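Local coordinates for FdtA domain-containing protein (PDB 7N67) that probably acts as a 3,4-ketoisomerase on a dTDP-linked keto sugar, in a pathway that makes an unusual formylated sugar in Helicobacter canadensis, at residues 49-54 with 77-82; 57-62 with 126-131; 86-91 with 119-124. All blocks are in the same frame, centred on the assembly; numbering follows the deposited sequence. Where two conformers were deposited one is given.

Contact 1 of 3, residues 49-54 with 77-82; sequences IPFEIK and EQVLIM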
loop_
_atom_site.group_PDB
_atom_site.type_symbol
_atom_site.label_atom_id
_atom_site.label_comp_id
_atom_site.label_asym_id
_atom_site.label_seq_id
_atom_site.Cartn_x
_atom_site.Cartn_y
_atom_site.Cartn_z
ATOM N N ILE B 49 -12.332 13.484 -17.629
ATOM C CA ILE B 49 -11.015 13.846 -18.231
ATOM C C ILE B 49 -11.300 14.752 -19.415
ATOM O O ILE B 49 -11.919 14.303 -20.375
ATOM C CB ILE B 49 -10.254 12.598 -18.718
ATOM C CG1 ILE B 49 -10.168 11.513 -17.644
ATOM C CG2 ILE B 49 -8.882 12.983 -19.251
ATOM C CD1 ILE B 49 -9.607 12.000 -16.337
ATOM N N PRO B 50 -10.836 16.020 -19.411
ATOM C CA PRO B 50 -11.162 16.962 -20.482
ATOM C C PRO B 50 -10.175 16.887 -21.661
ATOM O O PRO B 50 -9.745 17.909 -22.149
ATOM C CB PRO B 50 -11.109 18.293 -19.722
ATOM C CG PRO B 50 -9.926 18.096 -18.792
ATOM C CD PRO B 50 -10.033 16.643 -18.350
ATOM N N PHE B 51 -9.840 15.671 -22.078
ATOM C CA PHE B 51 -9.094 15.363 -23.320
ATOM C C PHE B 51 -9.273 13.873 -23.618
ATOM O O PHE B 51 -9.962 13.180 -22.840
ATOM C CB PHE B 51 -7.627 15.766 -23.187
ATOM C CG PHE B 51 -6.919 15.200 -21.984
ATOM C CD1 PHE B 51 -6.529 13.870 -21.944
ATOM C CD2 PHE B 51 -6.599 16.011 -20.898
ATOM C CE1 PHE B 51 -5.848 13.364 -20.843
ATOM C CE2 PHE B 51 -5.926 15.499 -19.798
ATOM C CZ PHE B 51 -5.548 14.178 -19.773
ATOM N N GLU B 52 -8.703 13.400 -24.722
ATOM C CA GLU B 52 -8.774 11.976 -25.115
ATOM C C GLU B 52 -7.509 11.276 -24.651
ATOM O O GLU B 52 -6.421 11.645 -25.161
ATOM C CB GLU B 52 -8.909 11.831 -26.627
ATOM C CG GLU B 52 -10.271 12.241 -27.132
ATOM C CD GLU B 52 -10.463 11.940 -28.602
ATOM O OE1 GLU B 52 -11.614 11.739 -28.986
ATOM O OE2 GLU B 52 -9.457 11.882 -29.348
ATOM N N ILE B 53 -7.659 10.283 -23.767
ATOM C CA ILE B 53 -6.511 9.479 -23.270
ATOM C C ILE B 53 -5.933 8.757 -24.489
ATOM O O ILE B 53 -6.687 8.060 -25.195
ATOM C CB ILE B 53 -6.909 8.522 -22.125
ATOM C CG1 ILE B 53 -7.563 9.244 -20.941
ATOM C CG2 ILE B 53 -5.702 7.741 -21.652
ATOM C CD1 ILE B 53 -8.504 8.372 -20.140
ATOM N N LYS B 54 -4.659 8.991 -24.765
ATOM C CA LYS B 54 -3.869 8.269 -25.785
ATOM C C LYS B 54 -2.840 7.374 -25.091
ATOM O O LYS B 54 -2.366 6.399 -25.707
ATOM C CB LYS B 54 -3.176 9.293 -26.680
ATOM C CG LYS B 54 -4.124 10.233 -27.417
ATOM C CD LYS B 54 -4.421 9.805 -28.843
ATOM C CE LYS B 54 -5.672 10.454 -29.394
ATOM N NZ LYS B 54 -6.260 9.648 -30.489
ATOM N N GLU B 77 -1.273 17.753 -22.228
ATOM C CA GLU B 77 -2.117 17.956 -21.020
ATOM C C GLU B 77 -2.109 16.625 -20.268
ATOM O O GLU B 77 -2.002 15.587 -20.938
ATOM C CB GLU B 77 -3.511 18.451 -21.401
ATOM C CG GLU B 77 -3.520 19.808 -22.078
ATOM C CD GLU B 77 -4.894 20.431 -22.274
ATOM O OE1 GLU B 77 -4.970 21.666 -22.326
ATOM O OE2 GLU B 77 -5.886 19.695 -22.384
ATOM N N GLN B 78 -2.098 16.650 -18.934
ATOM C CA GLN B 78 -2.050 15.424 -18.090
ATOM C C GLN B 78 -3.098 15.540 -16.982
ATOM O O GLN B 78 -3.461 16.679 -16.632
ATOM C CB GLN B 78 -0.660 15.224 -17.491
ATOM C CG GLN B 78 0.411 14.829 -18.503
ATOM C CD GLN B 78 1.692 14.464 -17.793
ATOM O OE1 GLN B 78 1.893 14.813 -16.639
ATOM N NE2 GLN B 78 2.571 13.738 -18.457
ATOM N N VAL B 79 -3.566 14.398 -16.461
ATOM C CA VAL B 79 -4.317 14.316 -15.172
ATOM C C VAL B 79 -3.590 13.339 -14.238
ATOM O O VAL B 79 -3.408 12.179 -14.629
ATOM C CB VAL B 79 -5.782 13.913 -15.398
ATOM C CG1 VAL B 79 -6.454 13.466 -14.108
ATOM C CG2 VAL B 79 -6.567 15.037 -16.033
ATOM N N LEU B 80 -3.222 13.809 -13.043
ATOM C CA LEU B 80 -2.433 13.056 -12.028
ATOM C C LEU B 80 -3.380 12.524 -10.959
ATOM O O LEU B 80 -4.263 13.275 -10.532
ATOM C CB LEU B 80 -1.397 13.988 -11.393
ATOM C CG LEU B 80 -0.051 14.061 -12.101
ATOM C CD1 LEU B 80 -0.206 14.603 -13.506
ATOM C CD2 LEU B 80 0.922 14.898 -11.290
ATOM N N ILE B 81 -3.197 11.272 -10.564
ATOM C CA ILE B 81 -3.960 10.622 -9.460
ATOM C C ILE B 81 -2.981 9.809 -8.611
ATOM O O ILE B 81 -2.325 8.930 -9.182
ATOM C CB ILE B 81 -5.057 9.741 -10.062
ATOM C CG1 ILE B 81 -5.901 10.550 -11.051
ATOM C CG2 ILE B 81 -5.885 9.114 -8.951
ATOM C CD1 ILE B 81 -6.841 9.733 -11.880
ATOM N N MET B 82 -2.843 10.137 -7.323
ATOM C CA MET B 82 -2.114 9.273 -6.350
ATOM C C MET B 82 -3.007 8.095 -5.984
ATOM O O MET B 82 -3.921 8.275 -5.167
ATOM C CB MET B 82 -1.747 10.011 -5.061
ATOM C CG MET B 82 -0.681 11.052 -5.273
ATOM S SD MET B 82 0.808 10.370 -6.041
ATOM C CE MET B 82 1.401 9.338 -4.703
HETATM O O HOH W 1 -8.233 20.534 -21.467
#
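The ring of F51 is wedged against the start of strand 78-84, and the tight packing gathers round it. CE2 of F51 lies 3.8 Å from CG2 of V79, the methyl coming in obliquely, while the backbone N of V79 sits in the ring plane at its edge and the carbonyl O of E77 lies over one face. CG2 of I49 lies 3.4 Å above the F51 ring plane, toward the rim. CG sits between the backbone N and the carbonyl carbon of F51 (chi1 53°), which swings the ring toward 77-79. The other branch of V79, CG1, meets CD1 of I49 at 4.1 Å.

Toward solvent the fit is looser. P50, the centre of an inverse gamma turn, comes no nearer to V79 than 4.5 Å, CD to CG2. No hydrogen bond joins the segments directly; a water donates to P50 O (3.1 Å) and E77 OE2 (2.7 Å). The E77 side chain runs alongside F51 in the opposite direction, its carboxylate plane turned 58° from the ring.

Loop 49-54, between strands 38-44 and 55-60, packs against the beginning of strand 78-84, with F110 of strand 107-111 on P50, F51 and E77, and L131 of strand 127-132 on I49.

Contact 2 of 3, residues 57-62 with 126-131; sequences YYIYDT and AKLLVL. With TYD (thymidine-5'-diphosphate), chain E.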
loop_
_atom_site.group_PDB
_atom_site.type_symbol
_atom_site.label_atom_id
_atom_site.label_comp_id
_atom_site.label_asym_id
_atom_site.label_seq_id
_atom_site.Cartn_x
_atom_site.Cartn_y
_atom_site.Cartn_z
ATOM N N TYR B 57 0.472 6.272 -17.770
ATOM C CA TYR B 57 1.707 5.770 -17.128
ATOM C C TYR B 57 1.519 5.835 -15.600
ATOM O O TYR B 57 0.712 6.655 -15.053
ATOM C CB TYR B 57 2.924 6.459 -17.761
ATOM C CG TYR B 57 3.163 7.936 -17.521
ATOM C CD1 TYR B 57 3.879 8.373 -16.425
ATOM C CD2 TYR B 57 2.791 8.899 -18.445
ATOM C CE1 TYR B 57 4.174 9.714 -16.218
ATOM C CE2 TYR B 57 3.063 10.250 -18.254
ATOM C CZ TYR B 57 3.778 10.662 -17.140
ATOM O OH TYR B 57 4.082 11.983 -16.913
ATOM N N TYR B 58 2.193 4.909 -14.932
ATOM C CA TYR B 58 2.211 4.805 -13.462
ATOM C C TYR B 58 3.647 4.629 -12.961
ATOM O O TYR B 58 4.499 3.990 -13.630
ATOM C CB TYR B 58 1.281 3.700 -12.957
ATOM C CG TYR B 58 1.392 2.351 -13.613
ATOM C CD1 TYR B 58 1.995 1.292 -12.960
ATOM C CD2 TYR B 58 0.824 2.111 -14.847
ATOM C CE1 TYR B 58 2.074 0.030 -13.526
ATOM C CE2 TYR B 58 0.890 0.855 -15.431
ATOM C CZ TYR B 58 1.508 -0.188 -14.767
ATOM O OH TYR B 58 1.550 -1.417 -15.347
ATOM N N ILE B 59 3.897 5.246 -11.803
ATOM C CA ILE B 59 5.212 5.264 -11.108
ATOM C C ILE B 59 5.045 4.563 -9.759
ATOM O O ILE B 59 4.063 4.848 -9.035
ATOM C CB ILE B 59 5.683 6.723 -10.992
ATOM C CG1 ILE B 59 5.911 7.326 -12.382
ATOM C CG2 ILE B 59 6.932 6.815 -10.142
ATOM C CD1 ILE B 59 5.396 8.725 -12.539
ATOM N N TYR B 60 5.958 3.658 -9.427
ATOM C CA TYR B 60 5.963 2.970 -8.108
ATOM C C TYR B 60 7.399 2.787 -7.635
ATOM O O TYR B 60 8.281 3.229 -8.360
ATOM C CB TYR B 60 5.189 1.660 -8.198
ATOM C CG TYR B 60 5.670 0.729 -9.275
ATOM C CD1 TYR B 60 6.482 -0.347 -8.975
ATOM C CD2 TYR B 60 5.283 0.902 -10.599
ATOM C CE1 TYR B 60 6.903 -1.225 -9.958
ATOM C CE2 TYR B 60 5.688 0.024 -11.589
ATOM C CZ TYR B 60 6.492 -1.052 -11.266
ATOM O OH TYR B 60 6.907 -1.928 -12.229
ATOM N N ASP B 61 7.600 2.196 -6.451
ATOM C CA ASP B 61 8.908 2.109 -5.753
ATOM C C ASP B 61 9.486 3.517 -5.615
ATOM O O ASP B 61 10.693 3.695 -5.815
ATOM C CB ASP B 61 9.848 1.135 -6.464
ATOM C CG ASP B 61 9.430 -0.310 -6.262
ATOM O OD1 ASP B 61 8.776 -0.588 -5.226
ATOM O OD2 ASP B 61 9.762 -1.150 -7.125
ATOM N N THR B 62 8.650 4.479 -5.239
ATOM C CA THR B 62 9.070 5.863 -4.929
ATOM C C THR B 62 9.641 5.938 -3.508
ATOM O O THR B 62 9.280 5.084 -2.661
ATOM C CB THR B 62 7.904 6.840 -5.071
ATOM O OG1 THR B 62 6.809 6.244 -4.384
ATOM C CG2 THR B 62 7.563 7.112 -6.514
ATOM N N ALA B 126 4.854 4.878 -2.666
ATOM C CA ALA B 126 3.699 5.631 -3.205
ATOM C C ALA B 126 3.629 5.440 -4.726
ATOM O O ALA B 126 4.693 5.365 -5.382
ATOM C CB ALA B 126 3.797 7.093 -2.867
ATOM N N LYS B 127 2.405 5.397 -5.256
ATOM C CA LYS B 127 2.104 5.069 -6.664
ATOM C C LYS B 127 1.293 6.211 -7.258
ATOM O O LYS B 127 0.310 6.646 -6.601
ATOM C CB LYS B 127 1.366 3.734 -6.697
ATOM C CG LYS B 127 2.060 2.674 -5.863
ATOM C CD LYS B 127 1.519 1.262 -6.036
ATOM C CE LYS B 127 2.235 0.258 -5.146
ATOM N NZ LYS B 127 2.315 0.749 -3.744
ATOM N N LEU B 128 1.732 6.700 -8.419
ATOM C CA LEU B 128 1.084 7.810 -9.150
ATOM C C LEU B 128 0.601 7.275 -10.491
ATOM O O LEU B 128 1.393 6.579 -11.167
ATOM C CB LEU B 128 2.110 8.918 -9.342
ATOM C CG LEU B 128 1.692 10.070 -10.253
ATOM C CD1 LEU B 128 0.539 10.851 -9.643
ATOM C CD2 LEU B 128 2.873 10.992 -10.510
ATOM N N LEU B 129 -0.662 7.545 -10.831
ATOM C CA LEU B 129 -1.231 7.261 -12.170
ATOM C C LEU B 129 -1.302 8.576 -12.935
ATOM O O LEU B 129 -1.675 9.591 -12.314
ATOM C CB LEU B 129 -2.621 6.636 -12.008
ATOM C CG LEU B 129 -3.361 6.363 -13.312
ATOM C CD1 LEU B 129 -2.628 5.328 -14.160
ATOM C CD2 LEU B 129 -4.787 5.926 -13.020
ATOM N N VAL B 130 -0.940 8.562 -14.220
ATOM C CA VAL B 130 -1.003 9.771 -15.098
ATOM C C VAL B 130 -1.783 9.422 -16.368
ATOM O O VAL B 130 -1.368 8.504 -17.108
ATOM C CB VAL B 130 0.399 10.319 -15.433
ATOM C CG1 VAL B 130 0.320 11.580 -16.286
ATOM C CG2 VAL B 130 1.210 10.600 -14.177
ATOM N N LEU B 131 -2.886 10.119 -16.583
ATOM C CA LEU B 131 -3.664 10.082 -17.845
ATOM C C LEU B 131 -3.104 11.191 -18.734
ATOM O O LEU B 131 -3.112 12.360 -18.276
ATOM C CB LEU B 131 -5.138 10.320 -17.504
ATOM C CG LEU B 131 -5.941 9.118 -16.983
ATOM C CD1 LEU B 131 -5.073 8.049 -16.352
ATOM C CD2 LEU B 131 -6.990 9.572 -15.992
HETATM P PA TYD E . 10.925 10.540 -16.432
HETATM O O1A TYD E . 10.495 11.634 -17.346
HETATM O O2A TYD E . 12.312 10.566 -15.886
HETATM O O3A TYD E . 9.857 10.388 -15.255
HETATM P PB TYD E . 9.155 11.399 -14.237
HETATM O O1B TYD E . 8.395 10.513 -13.252
HETATM O O2B TYD E . 10.313 12.137 -13.601
HETATM O O3B TYD E . 8.244 12.305 -15.014
HETATM O "O5'" TYD E . 10.705 9.124 -17.142
HETATM C "C5'" TYD E . 11.589 8.051 -16.765
HETATM C "C4'" TYD E . 11.923 7.279 -18.012
HETATM O "O4'" TYD E . 10.699 6.766 -18.585
HETATM C "C3'" TYD E . 12.618 8.105 -19.095
HETATM O "O3'" TYD E . 13.707 7.381 -19.648
HETATM C "C2'" TYD E . 11.529 8.309 -20.135
HETATM C "C1'" TYD E . 10.666 7.065 -19.969
HETATM N N1 TYD E . 9.254 7.255 -20.370
HETATM C C2 TYD E . 8.776 6.521 -21.438
HETATM O O2 TYD E . 9.467 5.717 -22.052
HETATM N N3 TYD E . 7.466 6.780 -21.767
HETATM C C4 TYD E . 6.602 7.663 -21.145
HETATM O O4 TYD E . 5.439 7.784 -21.555
HETATM C C5 TYD E . 7.160 8.386 -20.027
HETATM C C5M TYD E . 6.285 9.361 -19.294
HETATM C C6 TYD E . 8.443 8.158 -19.703
HETATM O O HOH W 2 5.478 0.999 -4.768
#
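Two neighbouring strands of the larger antiparallel sheet, 55-60 and 127-132, meet here and carry part of the dTDP pocket on one face. The Y57 ring is sandwiched: the thymine methyl C5M of the nucleotide stands 3.4 Å above the centre of one face of Y57, and over the opposite face V130 makes a CH-pi contact, CB 3.8 Å from the Y57 ring centroid and 9° off the normal. The two V130 methyls spread over that same face, CG1 near CE2 and CG2 near CE1. Chi1 of 69° tucks the Y57 ring back over its own backbone and onto V130, and Q78 NE2 donates a hydrogen bond to its OH. On the same face, CD1 of I59 touches CD2 of L128 at 4.0 Å and comes within 3.6 Å of the nucleotide phosphate oxygen O1B.

Y57 with V130 and I59 with L128 are hydrogen-bonded pairs; the bond from V130 N to Y57 O measures 2.7 Å and runs nearly straight on to the carbonyl. Between them, Y58 and L129 form a non-hydrogen-bonded pair facing the other way. Past the end of strand 55-60, T62 OG1 lies 2.5 Å from A126 O, a hydrogen bond of doubtful length. K127 NZ is hydrogen-bonded to G125 O and salt-bridged to D84 of its own chain and of the second subunit.

Strand 55-60 also pairs antiparallel with a strand of the second subunit, extending the sheet across the interface. A nucleotide held against one sheet face, with R37 of the second subunit also binding it, is consistent with the QdtA-like cupin ketoisomerases.

Contact 3 of 3, residues 86-91 with 119-124; sequences SCEIVL and MRNFSY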
loop_
_atom_site.group_PDB
_atom_site.type_symbol
_atom_site.label_atom_id
_atom_site.label_comp_id
_atom_site.label_asym_id
_atom_site.label_seq_id
_atom_site.Cartn_x
_atom_site.Cartn_y
_atom_site.Cartn_z
ATOM N N SER B 86 1.104 9.352 -0.723
ATOM C CA SER B 86 1.047 10.815 -0.912
ATOM C C SER B 86 2.256 11.250 -1.709
ATOM O O SER B 86 3.337 10.596 -1.618
ATOM C CB SER B 86 1.020 11.550 0.414
ATOM O OG SER B 86 2.249 11.389 1.126
ATOM N N CYS B 87 2.113 12.376 -2.384
ATOM C CA CYS B 87 3.287 13.176 -2.764
ATOM C C CYS B 87 2.896 14.646 -2.874
ATOM O O CYS B 87 1.702 14.965 -2.758
ATOM C CB CYS B 87 3.931 12.608 -4.019
ATOM S SG CYS B 87 3.373 13.401 -5.537
ATOM N N GLU B 88 3.906 15.502 -2.991
ATOM C CA GLU B 88 3.733 16.957 -3.163
ATOM C C GLU B 88 4.015 17.304 -4.625
ATOM O O GLU B 88 5.192 17.247 -5.028
ATOM C CB GLU B 88 4.647 17.709 -2.199
ATOM C CG GLU B 88 4.346 19.189 -2.182
ATOM C CD GLU B 88 5.317 20.003 -1.356
ATOM O OE1 GLU B 88 5.394 21.231 -1.580
ATOM O OE2 GLU B 88 6.000 19.399 -0.503
ATOM N N ILE B 89 2.973 17.661 -5.376
ATOM C CA ILE B 89 3.120 18.212 -6.758
ATOM C C ILE B 89 3.498 19.684 -6.637
ATOM O O ILE B 89 2.765 20.403 -5.956
ATOM C CB ILE B 89 1.854 18.045 -7.619
ATOM C CG1 ILE B 89 1.240 16.644 -7.517
ATOM C CG2 ILE B 89 2.172 18.417 -9.059
ATOM C CD1 ILE B 89 2.204 15.533 -7.805
ATOM N N VAL B 90 4.597 20.088 -7.280
ATOM C CA VAL B 90 5.062 21.505 -7.333
ATOM C C VAL B 90 4.986 21.979 -8.787
ATOM O O VAL B 90 5.671 21.402 -9.653
ATOM C CB VAL B 90 6.482 21.699 -6.763
ATOM C CG1 VAL B 90 6.814 23.176 -6.614
ATOM C CG2 VAL B 90 6.674 20.979 -5.437
ATOM N N LEU B 91 4.200 23.032 -8.993
ATOM C CA LEU B 91 3.761 23.579 -10.295
ATOM C C LEU B 91 4.339 24.985 -10.458
ATOM O O LEU B 91 4.266 25.800 -9.511
ATOM C CB LEU B 91 2.233 23.643 -10.314
ATOM C CG LEU B 91 1.507 22.301 -10.314
ATOM C CD1 LEU B 91 0.017 22.525 -10.539
ATOM C CD2 LEU B 91 2.092 21.355 -11.365
ATOM N N MET B 119 7.408 16.402 -8.559
ATOM C CA MET B 119 6.648 15.622 -7.573
ATOM C C MET B 119 7.648 15.092 -6.552
ATOM O O MET B 119 8.520 14.298 -6.916
ATOM C CB MET B 119 5.815 14.500 -8.215
ATOM C CG MET B 119 6.379 13.873 -9.484
ATOM S SD MET B 119 6.231 14.834 -11.043
ATOM C CE MET B 119 4.491 14.725 -11.462
ATOM N N ARG B 120 7.538 15.586 -5.321
ATOM C CA ARG B 120 8.512 15.321 -4.233
ATOM C C ARG B 120 7.776 14.875 -2.962
ATOM O O ARG B 120 6.523 14.850 -2.961
ATOM C CB ARG B 120 9.355 16.576 -4.023
ATOM C CG ARG B 120 8.541 17.857 -3.949
ATOM C CD ARG B 120 9.396 19.037 -3.527
ATOM N NE ARG B 120 8.638 19.966 -2.695
ATOM C CZ ARG B 120 8.759 21.296 -2.733
ATOM N NH1 ARG B 120 9.598 21.870 -3.590
ATOM N NH2 ARG B 120 8.020 22.033 -1.919
ATOM N N ASN B 121 8.536 14.459 -1.948
ATOM C CA ASN B 121 7.995 13.989 -0.642
ATOM C C ASN B 121 7.021 12.831 -0.890
ATOM O O ASN B 121 5.981 12.764 -0.227
ATOM C CB ASN B 121 7.386 15.162 0.132
ATOM C CG ASN B 121 8.411 16.255 0.351
ATOM O OD1 ASN B 121 9.560 15.957 0.668
ATOM N ND2 ASN B 121 8.021 17.512 0.176
ATOM N N PHE B 122 7.347 11.975 -1.854
ATOM C CA PHE B 122 6.649 10.699 -2.092
ATOM C C PHE B 122 6.707 9.927 -0.786
ATOM O O PHE B 122 7.806 9.792 -0.263
ATOM C CB PHE B 122 7.324 9.869 -3.183
ATOM C CG PHE B 122 6.908 10.198 -4.590
ATOM C CD1 PHE B 122 7.804 10.780 -5.478
ATOM C CD2 PHE B 122 5.626 9.896 -5.035
ATOM C CE1 PHE B 122 7.420 11.064 -6.776
ATOM C CE2 PHE B 122 5.244 10.190 -6.330
ATOM C CZ PHE B 122 6.138 10.771 -7.197
ATOM N N SER B 123 5.586 9.409 -0.298
ATOM C CA SER B 123 5.622 8.380 0.764
ATOM C C SER B 123 6.268 7.127 0.168
ATOM O O SER B 123 6.193 6.923 -1.047
ATOM C CB SER B 123 4.269 8.106 1.358
ATOM O OG SER B 123 3.320 7.819 0.360
ATOM N N TYR B 124 6.892 6.318 1.004
ATOM C CA TYR B 124 7.700 5.169 0.553
ATOM C C TYR B 124 6.773 4.154 -0.130
ATOM O O TYR B 124 5.763 3.702 0.477
ATOM C CB TYR B 124 8.496 4.603 1.723
ATOM C CG TYR B 124 9.515 3.590 1.298
ATOM C CD1 TYR B 124 10.833 3.965 1.063
ATOM C CD2 TYR B 124 9.140 2.278 1.068
ATOM C CE1 TYR B 124 11.776 3.041 0.641
ATOM C CE2 TYR B 124 10.065 1.343 0.643
ATOM C CZ TYR B 124 11.383 1.729 0.446
ATOM O OH TYR B 124 12.292 0.809 0.036
HETATM O O HOH W 3 3.495 13.776 0.453
#
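E88 and R120 lie side by side and point the same way, but their flat ends are turned almost at right angles, the carboxylate and guanidinium planes standing 87° apart. OE1 of E88 takes the salt bridge from R120 NH2 at 2.8 Å, bent enough to be weak as a hydrogen bond; NE makes a second, long and weak bond to OE2, which sits at the guanidinium edge. V90 supports the same group from one face: its CG2 rests 3.4 Å above the plane, over the centre. N121 takes up the carboxylate's other oxygen, ND2 to E88 OE2 at 2.8 Å, with the acceptor in the amide plane and the two planes only 32° apart. E88 extends straight to these partners, CG anti to its backbone N (chi1 -171°), and OE1 has a further partner in S99 OG. Three side chains, R120, N121 and S99, therefore hold this carboxylate, which should help fix its rotation.

Beneath this cluster, strands 87-92 and 116-120 are antiparallel neighbours in the smaller sheet of the cupin-type barrel, with E88 and R120 as a hydrogen-bonded pair and I89 and M119 as a non-hydrogen-bonded one. The latter two project to the opposite face, which looks into the barrel: CD1 of I89 and SG of C87 both approach M119 CB, each at 3.8 Å. C87 also lies obliquely to the F122 ring, its SG 4.3 Å from the centroid, while CB comes closer, to CD2.

Past the strand end, S86 and S123 exchange two bonds: S123 N gives to S86 O, and S86 N to S123 OG at 2.9 Å. S86 has two modelled conformers, so the link from its OG to S86 OG of the fourth subunit is doubtful.

In the fold
Contacts 1 and 2 share the larger sheet: strands 78-84 and 127-132 are neighbours in it, with probable hydrogen bonds between I81 O and L129 N (2.7 Å) and between V79 N and L131 O (2.8 Å). Contact 3, in the smaller sheet, is nested within the loop closed by contact 2; its centre lies about 11 Å from that of contact 2 and about 18 Å from that of contact 1. L80 bridges the two sheets, its CD2 3.6 Å from M119 CE. Contact 2 lines the nucleotide site directly, whereas M119 of contact 3 and Q78 of contact 1 have side chains about 5 Å and 6 Å from a bound thymidine diphosphate.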